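Local coordinates for protein macrophomate synthase intermolecular Diels-Alderase (Macrophoma commelinae, PDB 1IZC) that is a TIM-barrel enzyme of the HpcH/HpaI aldolase/citrate lyase family, with a magnesium ion and pyruvic acid bound in one site, at residues Asp34-Pro39 and Gly267-Ala272. The protein carries 1 engineered substitution. Sequence-based numbering, arbitrary orientation.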
# COMPACT_ATOMS: atom_id res chain seq x y z
N ASP A 34 -38.79 8.38 -1.26
CA ASP A 34 -39.39 8.03 -2.55
C ASP A 34 -39.74 6.55 -2.63
O ASP A 34 -40.76 6.18 -3.23
CB ASP A 34 -38.45 8.42 -3.71
CG ASP A 34 -38.30 9.92 -3.87
OD1 ASP A 34 -39.11 10.68 -3.28
OD2 ASP A 34 -37.39 10.35 -4.60
N ALA A 35 -38.91 5.69 -2.03
CA ALA A 35 -39.17 4.25 -2.03
C ALA A 35 -40.37 3.94 -1.12
O ALA A 35 -41.13 3.01 -1.38
CB ALA A 35 -37.92 3.49 -1.55
N MET A 36 -40.53 4.71 -0.05
CA MET A 36 -41.67 4.51 0.83
C MET A 36 -42.96 4.89 0.09
O MET A 36 -43.96 4.19 0.19
CB MET A 36 -41.52 5.34 2.10
CG MET A 36 -40.44 4.80 2.99
SD MET A 36 -40.26 5.80 4.46
CE MET A 36 -39.07 7.01 3.94
N ALA A 37 -42.90 5.97 -0.67
CA ALA A 37 -44.06 6.44 -1.43
C ALA A 37 -44.41 5.49 -2.57
O ALA A 37 -45.58 5.31 -2.91
CB ALA A 37 -43.79 7.83 -2.00
N ASP A 38 -43.38 4.88 -3.17
CA ASP A 38 -43.57 3.95 -4.28
C ASP A 38 -42.58 2.81 -4.09
O ASP A 38 -41.44 2.90 -4.52
CB ASP A 38 -43.31 4.67 -5.60
CG ASP A 38 -43.45 3.75 -6.81
OD1 ASP A 38 -43.64 2.54 -6.61
OD2 ASP A 38 -43.37 4.26 -7.95
N PRO A 39 -43.01 1.71 -3.45
CA PRO A 39 -42.16 0.55 -3.19
C PRO A 39 -41.52 -0.12 -4.40
O PRO A 39 -40.63 -0.96 -4.23
CB PRO A 39 -43.07 -0.39 -2.40
CG PRO A 39 -43.98 0.58 -1.68
CD PRO A 39 -44.31 1.56 -2.77
N GLY A 267 -41.96 -4.44 4.47
CA GLY A 267 -41.51 -3.10 4.79
C GLY A 267 -40.06 -2.77 4.45
O GLY A 267 -39.59 -1.69 4.78
N TYR A 268 -39.35 -3.69 3.80
CA TYR A 268 -37.96 -3.39 3.44
C TYR A 268 -37.95 -2.42 2.26
O TYR A 268 -38.66 -2.64 1.28
CB TYR A 268 -37.20 -4.66 3.02
CG TYR A 268 -36.92 -5.65 4.14
CD1 TYR A 268 -37.96 -6.17 4.90
CD2 TYR A 268 -35.63 -6.10 4.40
CE1 TYR A 268 -37.74 -7.11 5.88
CE2 TYR A 268 -35.39 -7.05 5.39
CZ TYR A 268 -36.45 -7.55 6.13
OH TYR A 268 -36.25 -8.50 7.11
N ARG A 269 -37.14 -1.37 2.34
CA ARG A 269 -37.05 -0.41 1.25
C ARG A 269 -35.61 -0.22 0.77
O ARG A 269 -35.34 0.59 -0.11
CB ARG A 269 -37.67 0.94 1.66
CG ARG A 269 -39.15 0.83 2.01
CD ARG A 269 -40.03 0.57 0.78
NE ARG A 269 -41.44 0.44 1.16
CZ ARG A 269 -42.04 -0.70 1.46
NH1 ARG A 269 -41.37 -1.84 1.42
NH2 ARG A 269 -43.32 -0.71 1.83
N ALA A 270 -34.69 -0.97 1.36
CA ALA A 270 -33.28 -0.94 0.94
C ALA A 270 -32.84 -2.37 1.15
O ALA A 270 -32.75 -2.84 2.29
CB ALA A 270 -32.47 0.00 1.81
N ILE A 271 -32.56 -3.07 0.05
CA ILE A 271 -32.19 -4.48 0.13
C ILE A 271 -30.87 -4.78 -0.57
O ILE A 271 -30.70 -4.43 -1.74
CB ILE A 271 -33.27 -5.36 -0.53
CG1 ILE A 271 -34.65 -5.02 0.04
CG2 ILE A 271 -32.94 -6.84 -0.31
CD1 ILE A 271 -35.80 -5.74 -0.67
N ALA A 272 -29.95 -5.42 0.14
CA ALA A 272 -28.68 -5.81 -0.47
C ALA A 272 -29.02 -7.15 -1.12
O ALA A 272 -29.33 -8.12 -0.42
CB ALA A 272 -27.62 -5.99 0.60
O HOH W 1 -43.70 2.13 1.78
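R269 lays its guanidinium against P39 and its aliphatic stem against A35, a worked example, within a TIM barrel, of an arginine packing against the end of a helix before the first strand. Here helix 28-37 meets the chain just before the eighth strand, 271-275. The proline ring covers one guanidinium face, with P39 CB 3.9 Å above its plane and over its centre, while P39 CG lies 3.8 Å from R269 NH2. The methyl A35 CB packs at 4.1 Å on R269 CB, and R269 CD comes within 3.4 Å of A35 O. No direct hydrogen bond joins the segments; one water does instead, donating to M36 O and accepting from R269 NH2 at the guanidinium edge. The arginine, bent at chi2 (-70°), still runs out toward P39; chi4 (-92°) turns its guanidinium so that NH1 points back to Y268 O, which grips it together with I264 O in the last turn of helix 260-265. Further out, backbone bonds of R269 to L43 and I250 fix its root between the first and seventh strands. The NH1 bond to Y268 O, 2.8 Å long, lies near the guanidinium plane but reaches the carbonyl from above, 62° out of its plane.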